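Local coordinates for protein ricin B lectin (Clostridium thermocellum, PDB 3VSF) that acts as an exo-beta-1,3-galactanase, probably hydrolysing the glycosidic bonds of beta-1,3-galactan, and binds beta-D-galactose through its lectin-like domain, at residues M183-N188 with A203-D208; D454-I459 with H493-L498; G67-W72 with R90-V95. All coordinates share one frame; numbering follows the deposited sequence.

Contact 1: M183-N188 with A203-D208; sequences MSRDCN and ANENMD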
loop_
_atom_site.group_PDB
_atom_site.type_symbol
_atom_site.label_atom_id
_atom_site.label_comp_id
_atom_site.label_asym_id
_atom_site.label_seq_id
_atom_site.Cartn_x
_atom_site.Cartn_y
_atom_site.Cartn_z
ATOM N N MET A 183 -3.494 26.104 -7.701
ATOM C CA MET A 183 -4.449 25.013 -7.842
ATOM C C MET A 183 -4.189 23.967 -6.764
ATOM O O MET A 183 -3.051 23.776 -6.337
ATOM C CB MET A 183 -4.352 24.377 -9.231
ATOM C CG MET A 183 -4.628 25.337 -10.378
ATOM S SD MET A 183 -4.746 24.522 -11.981
ATOM C CE MET A 183 -6.231 23.547 -11.759
ATOM N N SER A 184 -5.247 23.297 -6.322
ATOM C CA SER A 184 -5.129 22.304 -5.261
ATOM C C SER A 184 -6.143 21.180 -5.437
ATOM O O SER A 184 -7.311 21.325 -5.073
ATOM C CB SER A 184 -5.306 22.961 -3.892
ATOM O OG SER A 184 -5.303 21.997 -2.855
ATOM N N ARG A 185 -5.691 20.061 -5.995
ATOM C CA ARG A 185 -6.558 18.902 -6.189
ATOM C C ARG A 185 -6.252 17.798 -5.179
ATOM O O ARG A 185 -6.505 17.959 -3.985
ATOM C CB ARG A 185 -6.453 18.379 -7.624
ATOM C CG ARG A 185 -6.993 19.347 -8.665
ATOM C CD ARG A 185 -7.391 18.627 -9.943
ATOM N NE ARG A 185 -8.160 19.486 -10.839
ATOM C CZ ARG A 185 -7.656 20.103 -11.902
ATOM N NH1 ARG A 185 -6.375 19.954 -12.213
ATOM N NH2 ARG A 185 -8.432 20.867 -12.659
ATOM N N ASP A 186 -5.718 16.677 -5.659
ATOM C CA ASP A 186 -5.354 15.573 -4.776
ATOM C C ASP A 186 -4.460 16.076 -3.650
ATOM O O ASP A 186 -3.444 16.723 -3.897
ATOM C CB ASP A 186 -4.657 14.458 -5.558
ATOM C CG ASP A 186 -5.606 13.703 -6.468
ATOM O OD1 ASP A 186 -6.639 14.283 -6.864
ATOM O OD2 ASP A 186 -5.319 12.529 -6.786
ATOM N N CYS A 187 -4.844 15.778 -2.412
ATOM C CA CYS A 187 -4.162 16.344 -1.254
ATOM C C CYS A 187 -3.930 15.331 -0.138
ATOM O O CYS A 187 -4.348 14.177 -0.230
ATOM C CB CYS A 187 -4.965 17.521 -0.703
ATOM S SG CYS A 187 -6.599 17.056 -0.090
ATOM N N ASN A 188 -3.261 15.784 0.919
ATOM C CA ASN A 188 -3.007 14.965 2.097
ATOM C C ASN A 188 -2.384 15.805 3.210
ATOM O O ASN A 188 -1.795 16.852 2.945
ATOM C CB ASN A 188 -2.098 13.786 1.748
ATOM C CG ASN A 188 -2.381 12.561 2.594
ATOM O OD1 ASN A 188 -2.822 12.671 3.739
ATOM N ND2 ASN A 188 -2.135 11.383 2.032
ATOM N N ALA A 203 -0.557 21.072 -7.570
ATOM C CA ALA A 203 -0.799 22.389 -8.144
ATOM C C ALA A 203 -0.308 22.462 -9.587
ATOM O O ALA A 203 0.270 21.507 -10.104
ATOM C CB ALA A 203 -0.129 23.463 -7.301
ATOM N N ASN A 204 -0.546 23.602 -10.228
ATOM C CA ASN A 204 -0.101 23.823 -11.601
ATOM C C ASN A 204 -0.602 22.738 -12.552
ATOM O O ASN A 204 0.179 22.139 -13.289
ATOM C CB ASN A 204 1.426 23.917 -11.656
ATOM C CG ASN A 204 1.929 24.520 -12.953
ATOM O OD1 ASN A 204 1.251 24.473 -13.980
ATOM N ND2 ASN A 204 3.128 25.090 -12.914
ATOM N N GLU A 205 -1.908 22.491 -12.527
ATOM C CA GLU A 205 -2.519 21.464 -13.368
ATOM C C GLU A 205 -2.013 20.064 -13.029
ATOM O O GLU A 205 -1.667 19.287 -13.921
ATOM C CB GLU A 205 -2.285 21.763 -14.851
ATOM C CG GLU A 205 -3.256 22.771 -15.439
ATOM C CD GLU A 205 -4.688 22.275 -15.416
ATOM O OE1 GLU A 205 -5.521 22.896 -14.722
ATOM O OE2 GLU A 205 -4.982 21.265 -16.092
ATOM N N ASN A 206 -1.975 19.750 -11.737
ATOM C CA ASN A 206 -1.526 18.442 -11.267
ATOM C C ASN A 206 -0.120 18.078 -11.742
ATOM O O ASN A 206 0.300 16.926 -11.634
ATOM C CB ASN A 206 -2.518 17.351 -11.680
ATOM C CG ASN A 206 -3.918 17.602 -11.150
ATOM O OD1 ASN A 206 -4.103 18.322 -10.167
ATOM N ND2 ASN A 206 -4.912 17.006 -11.798
ATOM N N MET A 207 0.607 19.062 -12.262
ATOM C CA MET A 207 1.954 18.829 -12.768
ATOM C C MET A 207 2.998 18.983 -11.668
ATOM O O MET A 207 4.060 18.362 -11.714
ATOM C CB MET A 207 2.268 19.779 -13.924
ATOM C CG MET A 207 1.369 19.607 -15.137
ATOM S SD MET A 207 1.561 18.000 -15.932
ATOM C CE MET A 207 3.313 18.014 -16.307
ATOM N N ASP A 208 2.693 19.817 -10.679
ATOM C CA ASP A 208 3.616 20.063 -9.579
ATOM C C ASP A 208 2.970 19.744 -8.236
ATOM O O ASP A 208 1.758 19.873 -8.072
ATOM C CB ASP A 208 4.094 21.517 -9.594
ATOM C CG ASP A 208 4.688 21.925 -10.930
ATOM O OD1 ASP A 208 5.152 21.035 -11.672
ATOM O OD2 ASP A 208 4.692 23.136 -11.236
#
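In one blade of the five-bladed beta-propeller characteristic of glycoside hydrolase family 43, the chain leading into strand 187-191 packs Met183 and Arg185 against the hairpin turn beyond strand 197-203. That turn is type I', from Asn204 to Met207, and a classic beta bulge sets Met207 and Asp208 opposite Ala203. Met183 lies beside the start of the turn, its carbonyl O next to Ala203 CA. Its side chain runs straight as far as SD and then bends (chi3 66°), which brings the thioether up to the turn: SD is 3.5 Å from Glu205 N, and CE lies near the Glu205 carboxylate. Arg185 stretches past the same residue, extended from CG to NE. Glu205 OE1 sits at the guanidinium edge, 4.0 Å from Arg185 NH1, a long salt bridge with the two planes almost perpendicular (88°). The Asn206 side chain crosses that of Arg185 at about a right angle. A firmer hold on the arginine comes from Tyr143 O, which accepts a hydrogen bond from NH2, so the ion pair is a secondary tie. Both backbones are also joined through one carboxylate oxygen: Asp176 OD1 accepts from Met183 N and from Asn204 N.

Contact 2: D454-I459 with H493-L498; sequences DGYYKI and HWKLVL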
loop_
_atom_site.group_PDB
_atom_site.type_symbol
_atom_site.label_atom_id
_atom_site.label_comp_id
_atom_site.label_asym_id
_atom_site.label_seq_id
_atom_site.Cartn_x
_atom_site.Cartn_y
_atom_site.Cartn_z
ATOM N N ASP A 454 5.592 -41.592 -6.898
ATOM C CA ASP A 454 6.478 -41.875 -5.772
ATOM C C ASP A 454 6.681 -40.666 -4.863
ATOM O O ASP A 454 7.657 -40.600 -4.114
ATOM C CB ASP A 454 7.827 -42.400 -6.271
ATOM C CG ASP A 454 8.389 -43.495 -5.385
ATOM O OD1 ASP A 454 7.589 -44.253 -4.794
ATOM O OD2 ASP A 454 9.631 -43.601 -5.283
ATOM N N GLY A 455 5.757 -39.713 -4.929
ATOM C CA GLY A 455 5.807 -38.541 -4.075
ATOM C C GLY A 455 6.702 -37.436 -4.605
ATOM O O GLY A 455 7.025 -36.491 -3.885
ATOM N N TYR A 456 7.103 -37.553 -5.866
ATOM C CA TYR A 456 7.928 -36.532 -6.503
ATOM C C TYR A 456 7.121 -35.713 -7.506
ATOM O O TYR A 456 6.189 -36.222 -8.130
ATOM C CB TYR A 456 9.146 -37.164 -7.182
ATOM C CG TYR A 456 10.251 -37.544 -6.223
ATOM C CD1 TYR A 456 11.231 -36.627 -5.866
ATOM C CD2 TYR A 456 10.316 -38.820 -5.674
ATOM C CE1 TYR A 456 12.244 -36.968 -4.990
ATOM C CE2 TYR A 456 11.327 -39.169 -4.796
ATOM C CZ TYR A 456 12.288 -38.239 -4.458
ATOM O OH TYR A 456 13.294 -38.583 -3.584
ATOM N N TYR A 457 7.485 -34.444 -7.657
ATOM C CA TYR A 457 6.765 -33.540 -8.546
ATOM C C TYR A 457 7.704 -32.778 -9.473
ATOM O O TYR A 457 8.898 -32.644 -9.196
ATOM C CB TYR A 457 5.948 -32.529 -7.737
ATOM C CG TYR A 457 4.938 -33.139 -6.791
ATOM C CD1 TYR A 457 3.653 -33.447 -7.220
ATOM C CD2 TYR A 457 5.263 -33.391 -5.465
ATOM C CE1 TYR A 457 2.725 -33.998 -6.358
ATOM C CE2 TYR A 457 4.341 -33.942 -4.594
ATOM C CZ TYR A 457 3.074 -34.244 -5.047
ATOM O OH TYR A 457 2.152 -34.794 -4.184
ATOM N N LYS A 458 7.152 -32.282 -10.577
ATOM C CA LYS A 458 7.848 -31.328 -11.430
ATOM C C LYS A 458 7.216 -29.956 -11.231
ATOM O O LYS A 458 6.091 -29.714 -11.668
ATOM C CB LYS A 458 7.767 -31.737 -12.902
ATOM C CG LYS A 458 8.582 -32.970 -13.258
ATOM C CD LYS A 458 8.604 -33.206 -14.760
ATOM C CE LYS A 458 7.198 -33.383 -15.314
ATOM N NZ LYS A 458 7.202 -33.600 -16.787
ATOM N N ILE A 459 7.939 -29.065 -10.563
ATOM C CA ILE A 459 7.413 -27.744 -10.241
ATOM C C ILE A 459 7.721 -26.740 -11.347
ATOM O O ILE A 459 8.844 -26.248 -11.458
ATOM C CB ILE A 459 7.980 -27.233 -8.906
ATOM C CG1 ILE A 459 7.926 -28.340 -7.851
ATOM C CG2 ILE A 459 7.219 -26.001 -8.443
ATOM C CD1 ILE A 459 8.566 -27.966 -6.535
ATOM N N HIS A 493 13.472 -33.111 -10.314
ATOM C CA HIS A 493 12.397 -33.761 -9.570
ATOM C C HIS A 493 12.521 -33.485 -8.075
ATOM O O HIS A 493 13.591 -33.650 -7.490
ATOM C CB HIS A 493 12.400 -35.267 -9.837
ATOM C CG HIS A 493 12.261 -35.624 -11.286
ATOM N ND1 HIS A 493 12.305 -36.925 -11.739
ATOM C CD2 HIS A 493 12.077 -34.850 -12.380
ATOM C CE1 HIS A 493 12.155 -36.936 -13.051
ATOM N NE2 HIS A 493 12.014 -35.691 -13.466
ATOM N N TRP A 494 11.420 -33.063 -7.461
ATOM C CA TRP A 494 11.426 -32.690 -6.050
ATOM C C TRP A 494 10.342 -33.423 -5.265
ATOM O O TRP A 494 9.231 -33.620 -5.756
ATOM C CB TRP A 494 11.241 -31.179 -5.903
ATOM C CG TRP A 494 12.280 -30.377 -6.623
ATOM C CD1 TRP A 494 12.299 -30.069 -7.952
ATOM C CD2 TRP A 494 13.451 -29.779 -6.055
ATOM N NE1 TRP A 494 13.410 -29.318 -8.247
ATOM C CE2 TRP A 494 14.134 -29.126 -7.099
ATOM C CE3 TRP A 494 13.988 -29.733 -4.766
ATOM C CZ2 TRP A 494 15.326 -28.435 -6.895
ATOM C CZ3 TRP A 494 15.172 -29.048 -4.564
ATOM C CH2 TRP A 494 15.828 -28.409 -5.622
ATOM N N LYS A 495 10.675 -33.823 -4.042
ATOM C CA LYS A 495 9.716 -34.485 -3.165
ATOM C C LYS A 495 9.191 -33.531 -2.099
ATOM O O LYS A 495 9.962 -32.830 -1.443
ATOM C CB LYS A 495 10.338 -35.720 -2.508
ATOM C CG LYS A 495 9.542 -36.249 -1.324
ATOM C CD LYS A 495 10.002 -37.635 -0.898
ATOM C CE LYS A 495 9.534 -38.699 -1.880
ATOM N NZ LYS A 495 9.833 -40.078 -1.398
ATOM N N LEU A 496 7.872 -33.510 -1.934
ATOM C CA LEU A 496 7.235 -32.658 -0.939
ATOM C C LEU A 496 7.114 -33.407 0.387
ATOM O O LEU A 496 6.406 -34.409 0.480
ATOM C CB LEU A 496 5.855 -32.218 -1.430
ATOM C CG LEU A 496 5.151 -31.109 -0.647
ATOM C CD1 LEU A 496 5.982 -29.838 -0.665
ATOM C CD2 LEU A 496 3.764 -30.852 -1.216
ATOM N N VAL A 497 7.810 -32.917 1.409
ATOM C CA VAL A 497 7.847 -33.595 2.702
ATOM C C VAL A 497 7.330 -32.718 3.839
ATOM O O VAL A 497 7.886 -31.656 4.119
ATOM C CB VAL A 497 9.276 -34.060 3.046
ATOM C CG1 VAL A 497 9.319 -34.653 4.447
ATOM C CG2 VAL A 497 9.770 -35.065 2.019
ATOM N N LEU A 498 6.268 -33.173 4.499
ATOM C CA LEU A 498 5.700 -32.453 5.634
ATOM C C LEU A 498 6.673 -32.414 6.807
ATOM O O LEU A 498 7.423 -33.363 7.033
ATOM C CB LEU A 498 4.378 -33.090 6.077
ATOM C CG LEU A 498 3.125 -32.839 5.231
ATOM C CD1 LEU A 498 3.276 -33.409 3.828
ATOM C CD2 LEU A 498 1.895 -33.421 5.916
#
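In the beta-trefoil of the family 13 carbohydrate-binding module, Tyr456 and Tyr457, at the start of strand 456-461, pair with Lys495 and Trp494 of the last strand of the domain. Tyr457 and Trp494 form the hydrogen-bonded pair. Tyr457 N donates to Trp494 O over 2.7 Å, while Trp494 N returns a bond to Tyr457 O of 3.1 Å that is nearly straight (172°) and lies in the carbonyl plane. Next to it, Tyr456 and Lys495 make the non-hydrogen-bonded pair. The strand directions differ by 114°, so the two segments splay quickly and the ladder is short.

On the face carrying Tyr456 and Lys495, the lysine runs across one face of the phenol. The backbone pairing places CB over the CD1/CE1 half of the ring in a CH-pi contact, 3.7 Å from the Tyr456 ring centroid. With CG anti to the backbone N (chi1 165°) and the chain bent at chi3, Lys495 CE comes back over that same face, 3.5 Å from Tyr456 CE2. On the face of Tyr457 and Trp494, Tyr457 CE2 meets Leu496 CB at 3.9 Å, and Ile459 CD1 packs on Trp494 CB at 4.2 Å. The buried indole is fixed through its ring N-H, Trp494 NE1 donating to Ile468 O.

Strand 494-498 lies between 456-461 and 363-367, so the last strand of the domain is inserted beside the first trefoil strand; beyond 456-461 comes strand 447-453, whose Trp447 and Phe449 touch Ile459.

Contact 3: G67-W72 with R90-V95; sequences GDYYYW and RSKDLV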
loop_
_atom_site.group_PDB
_atom_site.type_symbol
_atom_site.label_atom_id
_atom_site.label_comp_id
_atom_site.label_asym_id
_atom_site.label_seq_id
_atom_site.Cartn_x
_atom_site.Cartn_y
_atom_site.Cartn_z
ATOM N N GLY A 67 -5.873 8.552 21.233
ATOM C CA GLY A 67 -6.325 7.859 22.425
ATOM C C GLY A 67 -6.218 6.354 22.287
ATOM O O GLY A 67 -5.123 5.810 22.152
ATOM N N ASP A 68 -7.362 5.679 22.318
ATOM C CA ASP A 68 -7.391 4.223 22.253
ATOM C C ASP A 68 -8.016 3.728 20.954
ATOM O O ASP A 68 -8.218 2.527 20.775
ATOM C CB ASP A 68 -8.164 3.653 23.444
ATOM C CG ASP A 68 -7.644 4.161 24.776
ATOM O OD1 ASP A 68 -6.441 4.485 24.863
ATOM O OD2 ASP A 68 -8.440 4.234 25.737
ATOM N N TYR A 69 -8.317 4.651 20.046
ATOM C CA TYR A 69 -9.021 4.297 18.818
ATOM C C TYR A 69 -8.322 4.767 17.547
ATOM O O TYR A 69 -7.657 5.803 17.530
ATOM C CB TYR A 69 -10.448 4.851 18.847
ATOM C CG TYR A 69 -11.316 4.275 19.942
ATOM C CD1 TYR A 69 -12.050 3.116 19.734
ATOM C CD2 TYR A 69 -11.406 4.895 21.181
ATOM C CE1 TYR A 69 -12.848 2.587 20.729
ATOM C CE2 TYR A 69 -12.201 4.373 22.184
ATOM C CZ TYR A 69 -12.920 3.219 21.953
ATOM O OH TYR A 69 -13.713 2.695 22.948
ATOM N N TYR A 70 -8.480 3.987 16.483
ATOM C CA TYR A 70 -8.061 4.396 15.151
ATOM C C TYR A 70 -9.290 4.869 14.385
ATOM O O TYR A 70 -10.263 4.128 14.243
ATOM C CB TYR A 70 -7.401 3.234 14.405
ATOM C CG TYR A 70 -6.030 2.858 14.923
ATOM C CD1 TYR A 70 -4.886 3.454 14.411
ATOM C CD2 TYR A 70 -5.880 1.902 15.918
ATOM C CE1 TYR A 70 -3.631 3.113 14.879
ATOM C CE2 TYR A 70 -4.629 1.555 16.395
ATOM C CZ TYR A 70 -3.508 2.163 15.871
ATOM O OH TYR A 70 -2.259 1.820 16.341
ATOM N N TYR A 71 -9.249 6.105 13.900
ATOM C CA TYR A 71 -10.387 6.677 13.191
ATOM C C TYR A 71 -10.172 6.691 11.681
ATOM O O TYR A 71 -9.154 7.178 11.191
ATOM C CB TYR A 71 -10.690 8.086 13.704
ATOM C CG TYR A 71 -11.170 8.115 15.139
ATOM C CD1 TYR A 71 -10.278 8.302 16.186
ATOM C CD2 TYR A 71 -12.514 7.949 15.446
ATOM C CE1 TYR A 71 -10.711 8.326 17.499
ATOM C CE2 TYR A 71 -12.957 7.973 16.755
ATOM C CZ TYR A 71 -12.051 8.162 17.778
ATOM O OH TYR A 71 -12.486 8.186 19.083
ATOM N N TRP A 72 -11.144 6.152 10.952
ATOM C CA TRP A 72 -11.068 6.070 9.500
ATOM C C TRP A 72 -12.081 7.009 8.852
ATOM O O TRP A 72 -13.290 6.797 8.946
ATOM C CB TRP A 72 -11.311 4.629 9.041
ATOM C CG TRP A 72 -11.233 4.432 7.555
ATOM C CD1 TRP A 72 -10.833 5.345 6.623
ATOM C CD2 TRP A 72 -11.569 3.242 6.830
ATOM N NE1 TRP A 72 -10.899 4.799 5.365
ATOM C CE2 TRP A 72 -11.347 3.507 5.465
ATOM C CE3 TRP A 72 -12.035 1.979 7.204
ATOM C CZ2 TRP A 72 -11.575 2.556 4.473
ATOM C CZ3 TRP A 72 -12.260 1.035 6.218
ATOM C CH2 TRP A 72 -12.031 1.329 4.870
ATOM N N ARG A 90 -14.736 3.901 13.495
ATOM C CA ARG A 90 -13.867 3.793 14.661
ATOM C C ARG A 90 -13.538 2.336 14.970
ATOM O O ARG A 90 -14.376 1.452 14.791
ATOM C CB ARG A 90 -14.539 4.452 15.867
ATOM C CG ARG A 90 -13.767 4.337 17.168
ATOM C CD ARG A 90 -14.544 4.969 18.311
ATOM N NE ARG A 90 -15.871 4.375 18.460
ATOM C CZ ARG A 90 -16.350 3.885 19.599
ATOM N NH1 ARG A 90 -15.613 3.921 20.700
ATOM N NH2 ARG A 90 -17.569 3.363 19.637
ATOM N N SER A 91 -12.316 2.088 15.435
ATOM C CA SER A 91 -11.887 0.731 15.761
ATOM C C SER A 91 -10.612 0.702 16.600
ATOM O O SER A 91 -9.826 1.648 16.589
ATOM C CB SER A 91 -11.682 -0.084 14.483
ATOM O OG SER A 91 -11.230 -1.393 14.781
ATOM N N LYS A 92 -10.419 -0.396 17.326
ATOM C CA LYS A 92 -9.208 -0.604 18.110
ATOM C C LYS A 92 -8.338 -1.692 17.488
ATOM O O LYS A 92 -7.112 -1.665 17.605
ATOM C CB LYS A 92 -9.554 -0.992 19.549
ATOM C CG LYS A 92 -10.141 0.130 20.386
ATOM C CD LYS A 92 -10.397 -0.339 21.812
ATOM C CE LYS A 92 -10.820 0.811 22.709
ATOM N NZ LYS A 92 -11.118 0.357 24.096
ATOM N N ASP A 93 -8.982 -2.648 16.826
ATOM C CA ASP A 93 -8.285 -3.796 16.257
ATOM C C ASP A 93 -7.901 -3.563 14.797
ATOM O O ASP A 93 -7.123 -4.326 14.225
ATOM C CB ASP A 93 -9.148 -5.053 16.377
ATOM C CG ASP A 93 -10.316 -5.052 15.411
ATOM O OD1 ASP A 93 -10.266 -5.808 14.420
ATOM O OD2 ASP A 93 -11.281 -4.292 15.638
ATOM N N LEU A 94 -8.459 -2.512 14.203
ATOM C CA LEU A 94 -8.153 -2.134 12.822
ATOM C C LEU A 94 -8.778 -3.057 11.775
ATOM O O LEU A 94 -8.495 -2.930 10.584
ATOM C CB LEU A 94 -6.640 -2.031 12.603
ATOM C CG LEU A 94 -5.968 -0.740 13.074
ATOM C CD1 LEU A 94 -4.454 -0.850 12.974
ATOM C CD2 LEU A 94 -6.476 0.446 12.266
ATOM N N VAL A 95 -9.627 -3.979 12.217
ATOM C CA VAL A 95 -10.309 -4.886 11.298
ATOM C C VAL A 95 -11.825 -4.773 11.428
ATOM O O VAL A 95 -12.543 -4.770 10.428
ATOM C CB VAL A 95 -9.872 -6.350 11.508
ATOM C CG1 VAL A 95 -10.664 -7.281 10.599
ATOM C CG2 VAL A 95 -8.378 -6.500 11.262
#
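Ser91 OG, at the end of strand 83-91, is gripped from several sides: Leu94 N donates to it at 3.0 Å in an ST motif, Asp93 N adds a weak bond, and Asn96 O is a further hydrogen-bond partner. The turn held this way leans on Tyr70, which pairs with Ser91 in the antiparallel ladder: Tyr70 N donates to Ser91 O (2.7 Å, nearly straight at 169°), and Ser91 N returns a more bent bond to Tyr70 O. Leu94 lies over one face of the Tyr70 ring, CD1 above its centre, while CD2 reaches Tyr70 CG at 3.6 Å.

On the other face of the ladder, the Tyr69 ring is sandwiched between Arg90 and Lys92. Arg90 CD lies 3.8 Å from the Tyr69 ring centroid, and Lys92 CE, on the extended lysine chain, sits over the opposite face. A bend at chi3 (57°) also brings the guanidinium edge-on to the Tyr69 ring, planes 45° apart, in an off-centre cation-pi contact, and Glu98 pairs with Arg90 NH2. Tyr71 runs alongside Arg90.

Strands 69-77 and 83-91 are the inner pair of a four-stranded propeller blade, flanked by 61-66 and 98-105; Tyr70 and Leu94 both meet Met63 of the former and Val295 of strand 288-296.

From the N terminus, contact 3 comes first, closing the hairpin of strands 69-77 and 83-91 over 17 intervening residues. Contact 1 follows in another four-stranded sheet of the same propeller, where 14 residues separate the approach to strand 187-191 from the turn after strand 197-203. Contact 2 closes the longest loop, 33 residues, near the C terminus and belongs to the trefoil domain. The three loops run in series; none nests or crosses. Contacts 1 and 3 have centres 30 Å apart and nearest atoms about 11 Å apart, whereas contacts 1 and 2 lie on opposite sides of the chain's centre, their centres 55 Å apart.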